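Local coordinates for DUF4785 domain-containing protein (Legionella pneumophila subsp. pneumophila, PDB 4KH9) that is of unknown function but binds calcium ions and is built from three domains, the central and C-terminal ones belonging to the immunoglobulin-like E-set group, at residues Ile53-Leu58 and Asp149-Ser154; Ala296-Leu301 and Ile313-Arg318; Asn343-Tyr348 and Asn364-Leu369. All blocks are in the same frame, centred on the assembly; numbering follows the deposited sequence. Where two conformers were deposited one is given.

Contact 1: residues Ile53-Leu58 and Asp149-Ser154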
ATOM      1  N   ILE A  53      -8.422  -5.711 -19.607  1.00 32.09           N
ATOM      2  CA  ILE A  53      -9.340  -5.981 -20.702  1.00 31.79           C
ATOM      3  C   ILE A  53      -8.791  -7.148 -21.543  1.00 35.56           C
ATOM      4  O   ILE A  53      -7.579  -7.354 -21.600  1.00 35.77           O
ATOM      5  CB  ILE A  53      -9.623  -4.729 -21.594  1.00 34.94           C
ATOM      6  CG1 ILE A  53      -8.387  -4.316 -22.393  1.00 36.05           C
ATOM      7  CG2 ILE A  53     -10.207  -3.542 -20.798  1.00 36.73           C
ATOM      8  CD1 ILE A  53      -8.684  -3.789 -23.630  1.00 50.07           C
ATOM      9  N   SER A  54      -9.677  -7.879 -22.206  1.00 30.66           N
ATOM     10  CA  SER A  54      -9.260  -8.981 -23.054  1.00 29.20           C
ATOM     11  C   SER A  54      -9.205  -8.548 -24.491  1.00 33.27           C
ATOM     12  O   SER A  54      -9.784  -7.530 -24.856  1.00 33.95           O
ATOM     13  CB  SER A  54     -10.222 -10.156 -22.900  1.00 26.38           C
ATOM     14  OG  SER A  54     -11.478  -9.823 -23.467  1.00 33.51           O
ATOM     15  N   LEU A  55      -8.555  -9.357 -25.323  1.00 30.70           N
ATOM     16  CA  LEU A  55      -8.507  -9.163 -26.761  1.00 30.58           C
ATOM     17  C   LEU A  55      -9.948  -9.234 -27.344  1.00 35.89           C
ATOM     18  O   LEU A  55     -10.277  -8.452 -28.218  1.00 36.91           O
ATOM     19  CB  LEU A  55      -7.588 -10.235 -27.359  1.00 30.33           C
ATOM     20  CG  LEU A  55      -7.267 -10.138 -28.835  1.00 35.03           C
ATOM     21  CD1 LEU A  55      -6.576  -8.792 -29.201  1.00 33.83           C
ATOM     22  CD2 LEU A  55      -6.427 -11.312 -29.260  1.00 35.59           C
ATOM     23  N   GLU A  56     -10.829 -10.089 -26.769  1.00 33.56           N
ATOM     24  CA  GLU A  56     -12.244 -10.203 -27.170  1.00 33.72           C
ATOM     25  C   GLU A  56     -12.986  -8.875 -26.921  1.00 36.37           C
ATOM     26  O   GLU A  56     -13.844  -8.506 -27.706  1.00 38.69           O
ATOM     27  CB  GLU A  56     -12.969 -11.360 -26.425  1.00 35.05           C
ATOM     28  CG  GLU A  56     -12.533 -12.771 -26.822  1.00 39.79           C
ATOM     29  CD  GLU A  56     -11.211 -13.265 -26.259  1.00 48.53           C
ATOM     30  OE1 GLU A  56     -10.604 -12.563 -25.421  1.00 34.89           O
ATOM     31  OE2 GLU A  56     -10.785 -14.375 -26.648  1.00 46.51           O
ATOM     32  N   GLN A  57     -12.685  -8.181 -25.827  1.00 30.61           N
ATOM     33  CA  GLN A  57     -13.300  -6.884 -25.545  1.00 29.32           C
ATOM     34  C   GLN A  57     -12.777  -5.824 -26.543  1.00 34.16           C
ATOM     35  O   GLN A  57     -13.566  -5.017 -27.036  1.00 34.51           O
ATOM     36  CB  GLN A  57     -13.035  -6.458 -24.091  1.00 29.90           C
ATOM     37  CG  GLN A  57     -13.786  -7.342 -23.060  1.00 37.03           C
ATOM     38  CD  GLN A  57     -13.418  -7.052 -21.627  1.00 48.45           C
ATOM     39  OE1 GLN A  57     -12.265  -6.856 -21.287  1.00 35.80           O
ATOM     40  NE2 GLN A  57     -14.381  -7.109 -20.729  1.00 49.87           N
ATOM     41  N   LEU A  58     -11.471  -5.846 -26.850  1.00 32.14           N
ATOM     42  CA  LEU A  58     -10.853  -4.935 -27.820  1.00 33.85           C
ATOM     43  C   LEU A  58     -11.459  -5.076 -29.188  1.00 39.05           C
ATOM     44  O   LEU A  58     -11.567  -4.089 -29.886  1.00 40.93           O
ATOM     45  CB  LEU A  58      -9.339  -5.163 -27.958  1.00 34.99           C
ATOM     46  CG  LEU A  58      -8.373  -4.390 -27.094  1.00 40.40           C
ATOM     47  CD1 LEU A  58      -6.920  -4.826 -27.420  1.00 40.55           C
ATOM     48  CD2 LEU A  58      -8.515  -2.833 -27.274  1.00 39.69           C
ATOM     49  N   ASP A 149      -3.340 -12.021 -24.903  1.00 34.27           N
ATOM     50  CA  ASP A 149      -4.710 -12.360 -24.491  1.00 34.12           C
ATOM     51  C   ASP A 149      -5.403 -11.208 -23.801  1.00 34.54           C
ATOM     52  O   ASP A 149      -6.615 -11.040 -23.945  1.00 32.30           O
ATOM     53  CB  ASP A 149      -4.685 -13.530 -23.503  1.00 36.15           C
ATOM     54  CG  ASP A 149      -4.403 -14.902 -24.073  1.00 43.37           C
ATOM     55  OD1 ASP A 149      -4.377 -15.037 -25.321  1.00 42.59           O
ATOM     56  OD2 ASP A 149      -4.280 -15.854 -23.273  1.00 47.20           O
ATOM     57  N   ALA A 150      -4.625 -10.442 -23.007  1.00 28.70           N
ATOM     58  CA  ALA A 150      -5.157  -9.384 -22.175  1.00 27.99           C
ATOM     59  C   ALA A 150      -4.199  -8.194 -22.063  1.00 31.67           C
ATOM     60  O   ALA A 150      -3.006  -8.275 -22.392  1.00 31.22           O
ATOM     61  CB  ALA A 150      -5.481  -9.922 -20.794  1.00 28.19           C
ATOM     62  N   TYR A 151      -4.779  -7.051 -21.684  1.00 28.99           N
ATOM     63  CA  TYR A 151      -4.100  -5.761 -21.591  1.00 27.50           C
ATOM     64  C   TYR A 151      -4.537  -5.000 -20.393  1.00 32.77           C
ATOM     65  O   TYR A 151      -5.664  -5.164 -19.951  1.00 34.89           O
ATOM     66  CB  TYR A 151      -4.436  -4.890 -22.852  1.00 28.49           C
ATOM     67  CG  TYR A 151      -4.218  -5.629 -24.151  1.00 30.62           C
ATOM     68  CD1 TYR A 151      -5.143  -6.573 -24.603  1.00 32.94           C
ATOM     69  CD2 TYR A 151      -3.025  -5.492 -24.861  1.00 30.86           C
ATOM     70  CE1 TYR A 151      -4.895  -7.349 -25.738  1.00 34.10           C
ATOM     71  CE2 TYR A 151      -2.769  -6.262 -26.000  1.00 32.01           C
ATOM     72  CZ  TYR A 151      -3.708  -7.192 -26.429  1.00 38.39           C
ATOM     73  OH  TYR A 151      -3.468  -7.999 -27.512  1.00 39.69           O
HETATM   74  N   MSE A 152      -3.649  -4.155 -19.890  1.00 30.77           N
HETATM   75  CA  MSE A 152      -3.939  -3.211 -18.825  0.70 30.93           C
HETATM   76  C   MSE A 152      -4.167  -1.868 -19.472  1.00 33.84           C
HETATM   77  O   MSE A 152      -3.301  -1.389 -20.210  1.00 33.84           O
HETATM   78  CB  MSE A 152      -2.811  -3.143 -17.776  0.70 33.83           C
HETATM   79  CG  MSE A 152      -3.116  -2.168 -16.620  0.70 42.16           C
HETATM   80 SE   MSE A 152      -4.583  -2.732 -15.474  0.52 52.78          SE
HETATM   81  CE  MSE A 152      -3.631  -4.103 -14.458  0.70 49.66           C
ATOM     82  N   ILE A 153      -5.344  -1.296 -19.266  1.00 30.91           N
ATOM     83  CA  ILE A 153      -5.682   0.030 -19.765  1.00 30.44           C
ATOM     84  C   ILE A 153      -5.603   0.957 -18.585  1.00 30.29           C
ATOM     85  O   ILE A 153      -6.262   0.712 -17.576  1.00 28.47           O
ATOM     86  CB  ILE A 153      -7.066   0.126 -20.466  1.00 35.03           C
ATOM     87  CG1 ILE A 153      -7.290  -0.978 -21.515  1.00 37.20           C
ATOM     88  CG2 ILE A 153      -7.295   1.555 -21.059  1.00 36.40           C
ATOM     89  CD1 ILE A 153      -6.374  -1.036 -22.665  1.00 45.86           C
ATOM     90  N   SER A 154      -4.839   2.016 -18.713  1.00 27.05           N
ATOM     91  CA  SER A 154      -4.725   3.026 -17.678  1.00 28.75           C
ATOM     92  C   SER A 154      -5.151   4.379 -18.256  1.00 31.30           C
ATOM     93  O   SER A 154      -4.673   4.781 -19.318  1.00 31.53           O
ATOM     94  CB  SER A 154      -3.307   3.076 -17.132  1.00 34.15           C
ATOM     95  OG  SER A 154      -3.210   4.060 -16.122  1.00 48.73           O
TER
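Ile53 and Tyr151 pair their backbones as an antiparallel hydrogen-bonded couple, each giving an N-H to the other's carbonyl. Ile53 N lies 2.8 Å from Tyr151 O, and the return bond from Tyr151 N to Ile53 O is equally short. A third backbone bond, Leu55 N to Asp149 O at 2.9 Å, comes where the ladder ends and segment 53-58 turns into a helix. Between these bonds the non-hydrogen-bonded pair Ser54 and Ala150 brings the chains together, and Ala150 CA makes a CA-H...O contact with Ile53 O.

The turn into the helix is a capping box. Ser54 occupies the N-cap, its OG accepting from Gln57 N at 3.1 Å, while Gln57 OE1 reaches back to take the N-H of Ser54 at 2.9 Å. A strand of the N-terminal domain thus passes directly into helix 55-60, with the exposed Gln57 amide held against the helix start.

The apolar contacts lie on the face carrying Ile53 and Tyr151. With its CG1 between the backbone N and the carbonyl carbon (chi1 68°), Ile53 brings that atom to 3.6 Å from Ile153 CG1, the two side chains meeting obliquely while their CD1 methyls also touch. Leu58 comes from the helix at about a right angle to Tyr151 and sets CD1 over one face of the ring, a CH-pi contact displaced toward the rim and 3.6 Å from Tyr151 CE1. Leu55 CD1 arrives obliquely at the phenol end, 3.6 Å from Tyr151 OH. Outside the two segments, Leu58 and Ile153 both rest on Leu138 of strand 135-140, and Pro84 touches Leu55 and Tyr151.

Contact 2: residues Ala296-Leu301 and Ile313-Arg318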
ATOM      1  N   ALA A 296      14.522  -8.644  16.951  1.00 30.56           N
ATOM      2  CA  ALA A 296      15.276  -7.535  17.514  1.00 30.34           C
ATOM      3  C   ALA A 296      14.414  -6.763  18.446  1.00 34.03           C
ATOM      4  O   ALA A 296      13.305  -6.367  18.096  1.00 34.18           O
ATOM      5  CB  ALA A 296      15.825  -6.626  16.428  1.00 31.42           C
ATOM      6  N   LEU A 297      14.904  -6.570  19.651  1.00 33.00           N
ATOM      7  CA  LEU A 297      14.248  -5.744  20.643  1.00 34.89           C
ATOM      8  C   LEU A 297      14.900  -4.385  20.620  1.00 39.73           C
ATOM      9  O   LEU A 297      16.091  -4.286  20.904  1.00 40.54           O
ATOM     10  CB  LEU A 297      14.347  -6.392  22.017  1.00 36.57           C
ATOM     11  CG  LEU A 297      13.848  -5.565  23.198  1.00 43.51           C
ATOM     12  CD1 LEU A 297      12.349  -5.231  23.062  1.00 44.57           C
ATOM     13  CD2 LEU A 297      14.138  -6.271  24.481  1.00 46.28           C
ATOM     14  N   GLN A 298      14.133  -3.341  20.279  1.00 35.98           N
ATOM     15  CA  GLN A 298      14.642  -1.975  20.197  1.00 34.79           C
ATOM     16  C   GLN A 298      13.973  -1.095  21.230  1.00 40.00           C
ATOM     17  O   GLN A 298      12.762  -1.184  21.397  1.00 39.44           O
ATOM     18  CB  GLN A 298      14.394  -1.414  18.801  1.00 34.71           C
ATOM     19  CG  GLN A 298      15.363  -0.321  18.416  1.00 47.17           C
ATOM     20  CD  GLN A 298      14.998   0.285  17.088  1.00 57.02           C
ATOM     21  OE1 GLN A 298      14.468   1.402  17.022  1.00 46.73           O
ATOM     22  NE2 GLN A 298      15.298  -0.429  16.010  1.00 41.05           N
ATOM     23  N   SER A 299      14.764  -0.237  21.904  1.00 38.84           N
ATOM     24  CA  SER A 299      14.301   0.699  22.934  1.00 38.98           C
ATOM     25  C   SER A 299      15.053   2.016  22.848  1.00 42.34           C
ATOM     26  O   SER A 299      16.175   2.049  22.349  1.00 41.72           O
ATOM     27  CB  SER A 299      14.479   0.100  24.319  1.00 42.93           C
ATOM     28  OG  SER A 299      13.767   0.854  25.293  1.00 50.92           O
ATOM     29  N   VAL A 300      14.440   3.094  23.328  1.00 40.56           N
ATOM     30  CA  VAL A 300      15.057   4.429  23.320  1.00 40.80           C
ATOM     31  C   VAL A 300      15.012   5.024  24.737  1.00 44.20           C
ATOM     32  O   VAL A 300      13.970   4.987  25.390  1.00 42.81           O
ATOM     33  CB  VAL A 300      14.404   5.375  22.270  1.00 43.96           C
ATOM     34  CG1 VAL A 300      12.940   5.622  22.561  1.00 42.87           C
ATOM     35  CG2 VAL A 300      15.157   6.700  22.159  1.00 44.47           C
ATOM     36  N   LEU A 301      16.148   5.542  25.200  1.00 42.54           N
ATOM     37  CA  LEU A 301      16.259   6.194  26.497  1.00 43.89           C
ATOM     38  C   LEU A 301      16.039   7.689  26.309  1.00 50.12           C
ATOM     39  O   LEU A 301      16.726   8.320  25.507  1.00 47.39           O
ATOM     40  CB  LEU A 301      17.620   5.909  27.163  1.00 44.28           C
ATOM     41  CG  LEU A 301      17.842   6.462  28.578  1.00 49.33           C
ATOM     42  CD1 LEU A 301      17.085   5.653  29.609  1.00 50.11           C
ATOM     43  CD2 LEU A 301      19.291   6.447  28.929  1.00 50.31           C
ATOM     44  N   ILE A 313      18.233  10.273  24.377  1.00 70.42           N
ATOM     45  CA  ILE A 313      19.660  10.242  24.718  1.00 68.87           C
ATOM     46  C   ILE A 313      20.380   9.165  23.882  1.00 66.42           C
ATOM     47  O   ILE A 313      21.494   9.405  23.402  1.00 66.30           O
ATOM     48  CB  ILE A 313      19.828   9.984  26.256  1.00 73.32           C
ATOM     49  CG1 ILE A 313      19.370  11.184  27.125  1.00 74.85           C
ATOM     50  CG2 ILE A 313      21.243   9.490  26.663  1.00 75.12           C
ATOM     51  CD1 ILE A 313      20.200  12.537  26.954  1.00 86.70           C
ATOM     52  N   GLN A 314      19.739   7.987  23.708  1.00 57.03           N
ATOM     53  CA  GLN A 314      20.332   6.855  23.000  1.00 53.66           C
ATOM     54  C   GLN A 314      19.303   5.790  22.645  1.00 51.18           C
ATOM     55  O   GLN A 314      18.312   5.607  23.363  1.00 52.00           O
ATOM     56  CB  GLN A 314      21.399   6.226  23.928  1.00 55.27           C
ATOM     57  CG  GLN A 314      22.370   5.265  23.258  1.00 59.90           C
ATOM     58  CD  GLN A 314      23.409   4.720  24.202  1.00 70.94           C
ATOM     59  OE1 GLN A 314      23.139   4.357  25.361  1.00 65.73           O
ATOM     60  NE2 GLN A 314      24.623   4.632  23.705  1.00 61.20           N
ATOM     61  N   THR A 315      19.565   5.064  21.559  1.00 42.07           N
ATOM     62  CA  THR A 315      18.774   3.915  21.148  1.00 40.18           C
ATOM     63  C   THR A 315      19.616   2.666  21.386  1.00 42.32           C
ATOM     64  O   THR A 315      20.823   2.695  21.143  1.00 41.15           O
ATOM     65  CB  THR A 315      18.297   4.029  19.677  1.00 45.03           C
ATOM     66  OG1 THR A 315      17.602   5.253  19.508  1.00 43.46           O
ATOM     67  CG2 THR A 315      17.365   2.891  19.260  1.00 40.21           C
ATOM     68  N   SER A 316      18.971   1.583  21.853  1.00 37.89           N
ATOM     69  CA  SER A 316      19.603   0.290  22.111  0.50 37.30           C
ATOM     70  C   SER A 316      18.848  -0.790  21.377  1.00 38.72           C
ATOM     71  O   SER A 316      17.631  -0.707  21.277  1.00 37.03           O
ATOM     72  CB  SER A 316      19.639  -0.005  23.608  0.50 42.47           C
ATOM     73  OG  SER A 316      20.054  -1.333  23.882  0.50 54.12           O
ATOM     74  N   GLN A 317      19.566  -1.778  20.852  1.00 35.41           N
ATOM     75  CA  GLN A 317      18.951  -2.855  20.115  1.00 34.46           C
ATOM     76  C   GLN A 317      19.621  -4.197  20.421  1.00 38.59           C
ATOM     77  O   GLN A 317      20.824  -4.346  20.222  1.00 37.32           O
ATOM     78  CB  GLN A 317      18.998  -2.564  18.606  1.00 34.55           C
ATOM     79  CG  GLN A 317      18.289  -3.623  17.793  1.00 42.21           C
ATOM     80  CD  GLN A 317      18.198  -3.250  16.347  1.00 48.95           C
ATOM     81  OE1 GLN A 317      17.225  -2.628  15.926  1.00 38.39           O
ATOM     82  NE2 GLN A 317      19.208  -3.597  15.569  1.00 39.74           N
ATOM     83  N   ARG A 318      18.813  -5.176  20.844  1.00 34.54           N
ATOM     84  CA  ARG A 318      19.235  -6.553  21.098  1.00 34.76           C
ATOM     85  C   ARG A 318      18.629  -7.453  20.034  1.00 37.67           C
ATOM     86  O   ARG A 318      17.410  -7.588  19.980  1.00 37.33           O
ATOM     87  CB  ARG A 318      18.805  -7.006  22.519  1.00 34.87           C
ATOM     88  CG  ARG A 318      19.024  -8.515  22.831  1.00 35.37           C
ATOM     89  CD  ARG A 318      20.487  -8.939  22.989  1.00 37.23           C
ATOM     90  NE  ARG A 318      21.127  -8.252  24.115  1.00 38.51           N
ATOM     91  CZ  ARG A 318      22.385  -8.419  24.500  1.00 47.07           C
ATOM     92  NH1 ARG A 318      23.167  -9.285  23.873  1.00 35.94           N
ATOM     93  NH2 ARG A 318      22.870  -7.720  25.512  1.00 37.18           N
TER
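Gln298 and Gln317 face each other across a non-hydrogen-bonded pair, and their carboxamides are the flat groups of this contact, with planes 39° apart. Where they meet, Gln298 NE2 donates to Gln317 OE1 at 2.9 Å with an N-H...O angle of 154°, the line of the bond tilted somewhat from both planes. Gln317 CG is anti to the backbone N (chi1 -176°) and the chain runs on extended, passing Ala296 CB, which lies 4.1 Å from Gln317 CD. On Gln298, OE1 lies 4.0 Å from Thr315 CG2 and is hydrogen-bonded to Tyr348 OH. The same Thr315 methyl packs 3.4 Å from Ser299 O.

Strands 293-302 and 312-322 form a beta hairpin in the C-terminal domain. Paired backbone bonds join Leu297 with Arg318 and Ser299 with Ser316. At the other end Leu301 is matched by two residues, Ile313 and Gln314, as in a classic beta bulge: Leu301 N donates to Gln314 O at 2.8 Å, and Leu301 O accepts from Ile313 N at 2.7 Å. On the face opposite the glutamines, Ser299 OG bonds to Tyr348 O.

Gln317 is backbone-bonded to Asp27, a calcium ligand in this protein, their side chains about 5 Å apart. Gln298 uses both ends of its amide, consistent with a settled orientation, and links strand 312-322 to strand 345-353.

Contact 3: residues Asn343-Tyr348 and Asn364-Leu369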
ATOM      1  N   ASN A 343      14.776  11.388  36.222  1.00 70.74           N
ATOM      2  CA  ASN A 343      14.900  12.227  35.033  1.00 69.46           C
ATOM      3  C   ASN A 343      15.062  11.365  33.749  1.00 69.65           C
ATOM      4  O   ASN A 343      15.398  11.908  32.696  1.00 68.61           O
ATOM      5  CB  ASN A 343      16.088  13.190  35.208  1.00 72.67           C
ATOM      6  CG  ASN A 343      16.085  14.415  34.323  1.00 98.88           C
ATOM      7  OD1 ASN A 343      15.071  14.798  33.720  1.00 91.42           O
ATOM      8  ND2 ASN A 343      17.234  15.069  34.239  1.00 93.35           N
ATOM      9  N   LEU A 344      14.794  10.037  33.825  1.00 63.61           N
ATOM     10  CA  LEU A 344      14.918   9.133  32.664  1.00 60.99           C
ATOM     11  C   LEU A 344      13.682   8.266  32.469  1.00 62.50           C
ATOM     12  O   LEU A 344      13.041   7.878  33.448  1.00 61.81           O
ATOM     13  CB  LEU A 344      16.143   8.201  32.808  1.00 60.67           C
ATOM     14  CG  LEU A 344      17.547   8.815  32.797  1.00 64.92           C
ATOM     15  CD1 LEU A 344      18.566   7.813  33.301  1.00 64.62           C
ATOM     16  CD2 LEU A 344      17.936   9.322  31.413  1.00 65.28           C
ATOM     17  N   TYR A 345      13.374   7.917  31.200  1.00 58.24           N
ATOM     18  CA  TYR A 345      12.274   7.005  30.890  1.00 56.71           C
ATOM     19  C   TYR A 345      12.498   6.291  29.531  1.00 54.63           C
ATOM     20  O   TYR A 345      13.313   6.730  28.717  1.00 51.28           O
ATOM     21  CB  TYR A 345      10.904   7.719  30.923  1.00 59.38           C
ATOM     22  CG  TYR A 345      10.591   8.659  29.782  1.00 62.22           C
ATOM     23  CD1 TYR A 345       9.993   8.193  28.612  1.00 62.94           C
ATOM     24  CD2 TYR A 345      10.768  10.035  29.919  1.00 64.80           C
ATOM     25  CE1 TYR A 345       9.666   9.060  27.568  1.00 62.88           C
ATOM     26  CE2 TYR A 345      10.427  10.915  28.888  1.00 65.97           C
ATOM     27  CZ  TYR A 345       9.871  10.420  27.716  1.00 72.21           C
ATOM     28  OH  TYR A 345       9.538  11.271  26.688  1.00 74.49           O
ATOM     29  N   LEU A 346      11.784   5.166  29.326  1.00 49.68           N
ATOM     30  CA  LEU A 346      11.819   4.390  28.085  1.00 48.49           C
ATOM     31  C   LEU A 346      10.721   4.897  27.184  1.00 51.28           C
ATOM     32  O   LEU A 346       9.545   4.792  27.555  1.00 50.84           O
ATOM     33  CB  LEU A 346      11.673   2.869  28.343  1.00 48.01           C
ATOM     34  CG  LEU A 346      12.800   2.167  29.091  1.00 52.59           C
ATOM     35  CD1 LEU A 346      12.426   0.722  29.394  1.00 52.88           C
ATOM     36  CD2 LEU A 346      14.082   2.233  28.316  1.00 53.84           C
ATOM     37  N   GLY A 347      11.104   5.488  26.045  1.00 46.81           N
ATOM     38  CA  GLY A 347      10.167   6.047  25.066  1.00 45.57           C
ATOM     39  C   GLY A 347       9.298   5.009  24.372  1.00 48.68           C
ATOM     40  O   GLY A 347       8.103   5.224  24.135  1.00 48.69           O
ATOM     41  N   TYR A 348       9.902   3.866  24.024  1.00 43.46           N
ATOM     42  CA  TYR A 348       9.162   2.788  23.390  1.00 42.01           C
ATOM     43  C   TYR A 348       9.858   1.465  23.610  1.00 44.32           C
ATOM     44  O   TYR A 348      11.024   1.422  24.004  1.00 42.82           O
ATOM     45  CB  TYR A 348       8.947   3.036  21.869  1.00 42.69           C
ATOM     46  CG  TYR A 348      10.199   3.151  21.028  1.00 43.58           C
ATOM     47  CD1 TYR A 348      10.960   2.028  20.727  1.00 44.31           C
ATOM     48  CD2 TYR A 348      10.553   4.359  20.432  1.00 45.36           C
ATOM     49  CE1 TYR A 348      12.073   2.111  19.899  1.00 43.25           C
ATOM     50  CE2 TYR A 348      11.653   4.450  19.577  1.00 46.40           C
ATOM     51  CZ  TYR A 348      12.414   3.324  19.319  1.00 52.55           C
ATOM     52  OH  TYR A 348      13.514   3.412  18.503  1.00 53.98           O
ATOM     53  N   ASN A 364       4.403   2.054  22.504  1.00 47.16           N
ATOM     54  CA  ASN A 364       4.878   3.416  22.229  1.00 48.97           C
ATOM     55  C   ASN A 364       4.427   4.438  23.294  1.00 55.98           C
ATOM     56  O   ASN A 364       4.266   5.624  22.984  1.00 55.73           O
ATOM     57  CB  ASN A 364       4.399   3.864  20.849  1.00 49.22           C
ATOM     58  CG  ASN A 364       4.833   2.938  19.748  1.00 74.49           C
ATOM     59  OD1 ASN A 364       6.019   2.858  19.399  1.00 72.16           O
ATOM     60  ND2 ASN A 364       3.881   2.193  19.202  1.00 59.59           N
ATOM     61  N   GLN A 365       4.234   3.985  24.538  1.00 54.18           N
ATOM     62  CA  GLN A 365       3.900   4.878  25.642  1.00 55.22           C
ATOM     63  C   GLN A 365       5.118   5.064  26.551  1.00 60.74           C
ATOM     64  O   GLN A 365       5.833   4.085  26.781  1.00 59.06           O
ATOM     65  CB  GLN A 365       2.710   4.349  26.459  1.00 56.84           C
ATOM     66  CG  GLN A 365       1.330   4.651  25.899  1.00 75.15           C
ATOM     67  CD  GLN A 365       0.282   4.244  26.912  1.00105.67           C
ATOM     68  OE1 GLN A 365      -0.221   3.113  26.903  1.00103.95           O
ATOM     69  NE2 GLN A 365      -0.022   5.131  27.857  1.00 99.90           N
ATOM     70  N   PRO A 366       5.363   6.288  27.106  1.00 60.82           N
ATOM     71  CA  PRO A 366       6.501   6.471  28.031  1.00 61.23           C
ATOM     72  C   PRO A 366       6.414   5.567  29.263  1.00 64.60           C
ATOM     73  O   PRO A 366       5.323   5.360  29.805  1.00 64.07           O
ATOM     74  CB  PRO A 366       6.379   7.945  28.446  1.00 63.98           C
ATOM     75  CG  PRO A 366       5.604   8.590  27.352  1.00 68.11           C
ATOM     76  CD  PRO A 366       4.611   7.551  26.943  1.00 62.89           C
ATOM     77  N   VAL A 367       7.553   4.985  29.675  1.00 61.11           N
ATOM     78  CA  VAL A 367       7.639   4.147  30.878  1.00 60.85           C
ATOM     79  C   VAL A 367       8.744   4.732  31.729  1.00 63.25           C
ATOM     80  O   VAL A 367       9.911   4.643  31.358  1.00 60.77           O
ATOM     81  CB  VAL A 367       7.823   2.607  30.661  1.00 64.57           C
ATOM     82  CG1 VAL A 367       7.752   1.856  31.989  1.00 64.97           C
ATOM     83  CG2 VAL A 367       6.788   2.037  29.702  1.00 63.69           C
ATOM     84  N   LYS A 368       8.368   5.363  32.852  1.00 61.34           N
ATOM     85  CA  LYS A 368       9.301   5.956  33.808  1.00 61.52           C
ATOM     86  C   LYS A 368      10.108   4.833  34.432  1.00 64.57           C
ATOM     87  O   LYS A 368       9.550   3.761  34.657  1.00 63.62           O
ATOM     88  CB  LYS A 368       8.532   6.769  34.868  1.00 65.60           C
ATOM     89  CG  LYS A 368       7.805   8.006  34.316  1.00 81.23           C
ATOM     90  CD  LYS A 368       6.743   8.568  35.274  1.00 88.54           C
ATOM     91  CE  LYS A 368       7.293   9.282  36.489  1.00 94.98           C
ATOM     92  NZ  LYS A 368       6.204   9.861  37.317  1.00105.08           N
ATOM     93  N   LEU A 369      11.414   5.048  34.695  1.00 62.77           N
ATOM     94  CA  LEU A 369      12.256   3.999  35.291  1.00 63.79           C
ATOM     95  C   LEU A 369      11.762   3.622  36.696  1.00 69.12           C
ATOM     96  O   LEU A 369      11.983   2.489  37.128  1.00 69.10           O
ATOM     97  CB  LEU A 369      13.750   4.368  35.352  1.00 64.50           C
ATOM     98  CG  LEU A 369      14.484   4.816  34.079  1.00 69.11           C
ATOM     99  CD1 LEU A 369      15.986   4.739  34.292  1.00 69.64           C
ATOM    100  CD2 LEU A 369      14.103   3.989  32.852  1.00 70.96           C
TER
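A beta hairpin made by strands 345-353 and 358-368 closes one edge of the five-stranded sheet of the C-terminal domain, and here its paired ends meet, with Leu346 set against Val367 and Tyr345 against Lys368. Leu346 and Val367 form the hydrogen-bonded pair: Leu346 N to Val367 O is 2.8 Å, and Val367 N to Leu346 O is 2.9 Å. A further bond, Leu369 N to Leu344 O at 3.5 Å, is weak.

Tyr345 carries the more exposed face. Its CG sits between the backbone N and the carbonyl carbon (chi1 73°). The phenol lies side by side with Pro366, both pointing the same way. Pro366 CB is 3.6 Å from Tyr345 CE1 and meets the ring obliquely. The Tyr345 CB stem is pressed close to the strand opposite, 3.3 Å from Val367 O. The rings of Phe302, on the adjacent strand, and Tyr345 meet with their planes nearly parallel, about 10° apart.

The buried side is apolar. Leu369 crosses Leu344 and puts CD1 3.8 Å from Leu344 CB, while its CG lies 3.4 Å from Leu344 O. Leu369 and Leu346 both pack on Phe283 of strand 281-289, in the facing sheet. Farther along, Asn364 OD1 comes to 3.8 Å from Tyr348 CB, but its hydrogen bond goes to Arg350 NH2, and Arg350 also makes a cation-pi contact with Tyr348.

Between Gly347 and Pro366 no backbone bond crosses, because the proline has no N-H to give and Gly347 N is used by Val300 of the neighbouring strand. Within these segments the Tyr345-Pro366 contact packs beside that gap, while Leu344 and Leu369 pack at the opposite end, by their weak backbone bond.

How the contacts relate
Contacts 2 and 3 belong to one sheet of the C-terminal domain: strands 293-302 and 345-353 are neighbours in it, and the centres of the two contacts lie about 12 Å apart. Contact 1 stands in the N-terminal domain on the opposite side of the chain's centre, its nearest atoms about 36 Å from contact 2 and 35 Å from contact 3. Burial tracks place in the sheet. Contact 2, between inner strands, is the buried one and has the fuller ladder with polar side-chain bonding; contacts 1 and 3 involve edge strands, are partly buried, and have shorter ladders supplemented by packing, from a capped helix in contact 1, and a proline and leucines in contact 3.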